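Local atomic coordinates of formate dehydrogenase subunit beta (Desulfovibrio gigas, PDB entry 1H0H), a protein that transfers electrons through three [4Fe-4S] clusters as the small subunit of a formate dehydrogenase that reversibly oxidises formate to carbon dioxide. Residues Cys80-Ile92 with Phe103-Val116. Sequence-based numbering, arbitrary orientation.
Sequences CKATADMEDESAI and FTPKTKDLEDYESV. With SF4 (iron/sulfur cluster), chain N.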
# COMPACT_ATOMS: atom_id res chain seq x y z
N CYS B 80 -16.57 37.56 -21.37
CA CYS B 80 -17.79 37.27 -20.61
C CYS B 80 -18.27 38.52 -19.92
O CYS B 80 -19.45 38.88 -20.02
CB CYS B 80 -17.53 36.17 -19.59
SG CYS B 80 -16.17 36.55 -18.48
N LYS B 81 -17.35 39.20 -19.23
CA LYS B 81 -17.70 40.47 -18.56
C LYS B 81 -18.08 41.57 -19.54
O LYS B 81 -19.00 42.37 -19.29
CB LYS B 81 -16.57 40.99 -17.70
CG LYS B 81 -16.95 42.28 -16.93
CD LYS B 81 -15.86 42.68 -15.94
CE LYS B 81 -15.97 44.14 -15.52
NZ LYS B 81 -17.29 44.43 -14.95
N ALA B 82 -17.34 41.65 -20.64
CA ALA B 82 -17.61 42.70 -21.61
C ALA B 82 -19.08 42.64 -22.06
O ALA B 82 -19.71 43.67 -22.28
CB ALA B 82 -16.67 42.56 -22.79
N THR B 83 -19.59 41.43 -22.21
CA THR B 83 -20.97 41.18 -22.63
C THR B 83 -21.94 41.48 -21.50
O THR B 83 -22.92 42.19 -21.66
CB THR B 83 -21.10 39.71 -23.01
OG1 THR B 83 -20.34 39.49 -24.21
CG2 THR B 83 -22.54 39.36 -23.38
N ALA B 84 -21.64 40.93 -20.34
CA ALA B 84 -22.48 41.12 -19.17
C ALA B 84 -22.60 42.59 -18.79
O ALA B 84 -23.66 43.01 -18.34
CB ALA B 84 -21.94 40.29 -18.00
N ASP B 85 -21.51 43.35 -18.97
CA ASP B 85 -21.45 44.79 -18.68
C ASP B 85 -22.50 45.62 -19.46
O ASP B 85 -22.90 46.71 -19.05
CB ASP B 85 -20.05 45.32 -18.98
CG ASP B 85 -19.05 45.06 -17.87
OD1 ASP B 85 -19.43 44.54 -16.80
OD2 ASP B 85 -17.84 45.38 -17.97
N MET B 86 -22.95 45.11 -20.59
CA MET B 86 -23.98 45.81 -21.35
C MET B 86 -25.30 45.82 -20.62
O MET B 86 -26.19 46.59 -20.95
CB MET B 86 -24.20 45.15 -22.70
CG MET B 86 -22.97 45.08 -23.48
SD MET B 86 -22.48 46.69 -24.04
CE MET B 86 -21.37 46.06 -25.18
N GLU B 87 -25.43 44.92 -19.65
CA GLU B 87 -26.63 44.79 -18.84
C GLU B 87 -26.42 45.29 -17.40
O GLU B 87 -27.22 46.05 -16.86
CB GLU B 87 -27.06 43.33 -18.81
CG GLU B 87 -28.55 43.19 -18.72
CD GLU B 87 -29.05 41.77 -18.65
OE1 GLU B 87 -28.59 40.87 -19.42
OE2 GLU B 87 -29.96 41.57 -17.82
N ASP B 88 -25.33 44.85 -16.79
CA ASP B 88 -25.05 45.11 -15.38
C ASP B 88 -23.55 44.95 -15.13
O ASP B 88 -23.03 43.85 -15.20
CB ASP B 88 -25.85 44.13 -14.53
CG ASP B 88 -25.62 44.29 -13.05
OD1 ASP B 88 -24.78 45.13 -12.64
OD2 ASP B 88 -26.23 43.59 -12.22
N GLU B 89 -22.86 46.06 -14.85
CA GLU B 89 -21.42 46.01 -14.65
C GLU B 89 -21.03 45.37 -13.32
O GLU B 89 -19.85 45.05 -13.10
CB GLU B 89 -20.80 47.40 -14.80
CG GLU B 89 -21.12 48.08 -16.13
CD GLU B 89 -20.30 49.35 -16.36
OE1 GLU B 89 -20.31 50.23 -15.47
OE2 GLU B 89 -19.67 49.47 -17.43
N SER B 90 -22.01 45.13 -12.45
CA SER B 90 -21.71 44.52 -11.16
C SER B 90 -21.92 43.01 -11.15
O SER B 90 -21.64 42.34 -10.15
CB SER B 90 -22.56 45.18 -10.07
OG SER B 90 -23.90 44.73 -10.18
N ALA B 91 -22.40 42.45 -12.25
CA ALA B 91 -22.63 41.01 -12.34
C ALA B 91 -21.34 40.20 -12.28
O ALA B 91 -21.25 39.22 -11.55
CB ALA B 91 -23.38 40.68 -13.63
N ILE B 92 -20.36 40.59 -13.09
CA ILE B 92 -19.06 39.94 -13.13
C ILE B 92 -18.03 40.98 -12.73
O ILE B 92 -17.93 42.01 -13.38
CB ILE B 92 -18.76 39.40 -14.55
CG1 ILE B 92 -19.78 38.31 -14.92
CG2 ILE B 92 -17.33 38.91 -14.64
CD1 ILE B 92 -19.79 37.96 -16.37
N PHE B 103 -17.38 35.80 -11.21
CA PHE B 103 -18.82 35.76 -11.40
C PHE B 103 -19.43 35.86 -10.02
O PHE B 103 -19.05 35.10 -9.11
CB PHE B 103 -19.29 34.45 -12.03
CG PHE B 103 -19.29 34.43 -13.53
CD1 PHE B 103 -18.26 34.98 -14.25
CD2 PHE B 103 -20.32 33.80 -14.21
CE1 PHE B 103 -18.25 34.90 -15.61
CE2 PHE B 103 -20.32 33.72 -15.58
CZ PHE B 103 -19.29 34.26 -16.29
N THR B 104 -20.37 36.76 -9.85
CA THR B 104 -21.05 36.90 -8.58
C THR B 104 -22.48 36.39 -8.71
O THR B 104 -22.97 36.16 -9.80
CB THR B 104 -21.06 38.39 -8.15
OG1 THR B 104 -21.98 39.15 -8.98
CG2 THR B 104 -19.75 39.07 -8.41
N PRO B 105 -23.16 36.21 -7.59
CA PRO B 105 -24.58 35.84 -7.62
C PRO B 105 -25.42 36.88 -8.36
O PRO B 105 -26.53 36.54 -8.79
CB PRO B 105 -24.97 35.82 -6.15
CG PRO B 105 -23.68 35.46 -5.46
CD PRO B 105 -22.63 36.29 -6.21
N LYS B 106 -24.94 38.11 -8.49
CA LYS B 106 -25.66 39.12 -9.23
C LYS B 106 -25.95 38.66 -10.65
O LYS B 106 -26.80 39.24 -11.34
CB LYS B 106 -24.92 40.47 -9.25
CG LYS B 106 -24.90 41.21 -7.91
CD LYS B 106 -25.86 42.38 -7.90
CE LYS B 106 -25.18 43.66 -7.38
NZ LYS B 106 -24.13 43.39 -6.35
N THR B 107 -25.25 37.62 -11.11
CA THR B 107 -25.56 37.08 -12.43
C THR B 107 -27.00 36.59 -12.53
O THR B 107 -27.55 36.52 -13.62
CB THR B 107 -24.61 35.93 -12.84
OG1 THR B 107 -24.48 34.99 -11.76
CG2 THR B 107 -23.22 36.44 -13.09
N LYS B 108 -27.60 36.26 -11.40
CA LYS B 108 -28.98 35.80 -11.37
C LYS B 108 -29.95 36.80 -12.04
O LYS B 108 -30.99 36.40 -12.60
CB LYS B 108 -29.41 35.57 -9.91
CG LYS B 108 -30.71 34.82 -9.75
CD LYS B 108 -31.04 34.54 -8.28
CE LYS B 108 -32.54 34.26 -8.10
NZ LYS B 108 -32.80 33.06 -7.26
N ASP B 109 -29.62 38.09 -11.96
CA ASP B 109 -30.48 39.15 -12.50
C ASP B 109 -30.20 39.49 -13.94
O ASP B 109 -30.82 40.41 -14.48
CB ASP B 109 -30.32 40.47 -11.72
CG ASP B 109 -30.58 40.34 -10.25
OD1 ASP B 109 -31.39 39.48 -9.85
OD2 ASP B 109 -30.01 41.09 -9.41
N LEU B 110 -29.24 38.83 -14.57
CA LEU B 110 -29.00 39.07 -15.98
C LEU B 110 -30.20 38.55 -16.78
O LEU B 110 -30.67 37.43 -16.57
CB LEU B 110 -27.72 38.36 -16.43
CG LEU B 110 -26.44 38.93 -15.84
CD1 LEU B 110 -25.24 38.05 -16.18
CD2 LEU B 110 -26.24 40.36 -16.33
N GLU B 111 -30.72 39.36 -17.68
CA GLU B 111 -31.78 38.85 -18.53
C GLU B 111 -31.18 37.97 -19.65
O GLU B 111 -31.80 36.99 -20.06
CB GLU B 111 -32.68 39.96 -19.08
CG GLU B 111 -32.06 40.85 -20.13
CD GLU B 111 -33.02 41.92 -20.64
OE1 GLU B 111 -33.82 42.46 -19.84
OE2 GLU B 111 -32.98 42.24 -21.85
N ASP B 112 -29.97 38.31 -20.11
CA ASP B 112 -29.37 37.58 -21.21
C ASP B 112 -28.13 36.77 -20.83
O ASP B 112 -27.00 37.13 -21.12
CB ASP B 112 -29.06 38.52 -22.37
CG ASP B 112 -28.57 37.78 -23.61
OD1 ASP B 112 -28.68 36.53 -23.65
OD2 ASP B 112 -28.08 38.39 -24.59
N TYR B 113 -28.34 35.65 -20.18
CA TYR B 113 -27.18 34.88 -19.80
C TYR B 113 -26.55 34.11 -20.97
O TYR B 113 -25.37 33.83 -20.94
CB TYR B 113 -27.54 33.89 -18.70
CG TYR B 113 -28.32 32.71 -19.22
CD1 TYR B 113 -27.66 31.63 -19.77
CD2 TYR B 113 -29.71 32.69 -19.17
CE1 TYR B 113 -28.35 30.55 -20.23
CE2 TYR B 113 -30.41 31.59 -19.63
CZ TYR B 113 -29.72 30.54 -20.17
OH TYR B 113 -30.38 29.42 -20.65
N GLU B 114 -27.34 33.75 -21.98
CA GLU B 114 -26.80 32.93 -23.05
C GLU B 114 -25.65 33.61 -23.77
O GLU B 114 -24.67 32.95 -24.15
CB GLU B 114 -27.88 32.54 -24.06
CG GLU B 114 -28.95 31.64 -23.49
CD GLU B 114 -30.01 31.36 -24.52
OE1 GLU B 114 -29.69 30.66 -25.50
OE2 GLU B 114 -31.14 31.89 -24.40
N SER B 115 -25.77 34.92 -23.94
CA SER B 115 -24.79 35.69 -24.65
C SER B 115 -23.49 35.72 -23.87
O SER B 115 -22.41 35.71 -24.45
CB SER B 115 -25.28 37.12 -24.90
OG SER B 115 -26.25 37.17 -25.95
N VAL B 116 -23.61 35.73 -22.54
CA VAL B 116 -22.44 35.73 -21.65
C VAL B 116 -21.69 34.40 -21.85
O VAL B 116 -20.49 34.40 -22.07
CB VAL B 116 -22.87 35.91 -20.17
CG1 VAL B 116 -21.67 35.78 -19.19
CG2 VAL B 116 -23.53 37.26 -19.99
FE1 SF4 N . -14.45 32.46 -20.38
FE2 SF4 N . -13.19 32.64 -17.93
FE3 SF4 N . -12.27 34.14 -20.19
FE4 SF4 N . -14.68 34.78 -19.00
S1 SF4 N . -12.53 34.99 -18.04
S2 SF4 N . -14.35 34.61 -21.16
S3 SF4 N . -15.44 32.64 -18.35
S4 SF4 N . -12.26 31.78 -19.90
O HOH W 1 -25.96 39.87 -20.71
O HOH W 2 -30.09 42.34 -22.04
O HOH W 3 -21.02 42.79 -7.59
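Ile92 and Phe103 are paired as antiparallel non-hydrogen-bonded neighbours, their side chains lying side by side and pointing the same way. With CG1 beside the backbone N (chi1 -64°) and the chain extended beyond it, Ile92 sends CD1 over one face of the Phe103 ring, a CH-pi contact 3.9 Å from the ring centroid. The same ring meets Cys80 differently: SG lies at its edge, in plane, 3.9 Å from Phe103 CE1. Behind them Val116 splits its branches, CG1 reaching Ile92 CD1 at 4.0 Å and CG2 resting on Ala84 CB, while Leu110 CD2 touches Ala91 CB. Met134, of strand 134-135, also packs on Phe103, Leu110 and Val116.

Polar bonds flank these apolar contacts. Ala91 O takes two donors from Thr104: the backbone N, and OG1, at 2.7 Å, from above the carbonyl plane. Farther out, the Glu87 carboxylate lies across two successive amides, OE1 accepting from Asp112 N at 3.0 Å on its syn side and OE2 lying against Glu111 N at a separation too short to be trusted. A water also joins Glu87 OE1 to Asp112 O. Asp112 sits at the N-cap of helix 113-119, its OD1 accepting weakly from Ser115 N while OD2 takes Ser115 OG. Cys80 SG binds iron FE4 at 2.4 Å and, with Cys72, Cys75 and Cys120, ligates a [4Fe-4S] cluster; the apolar core packs behind this ligand, within the 4Fe-4S dicluster domain.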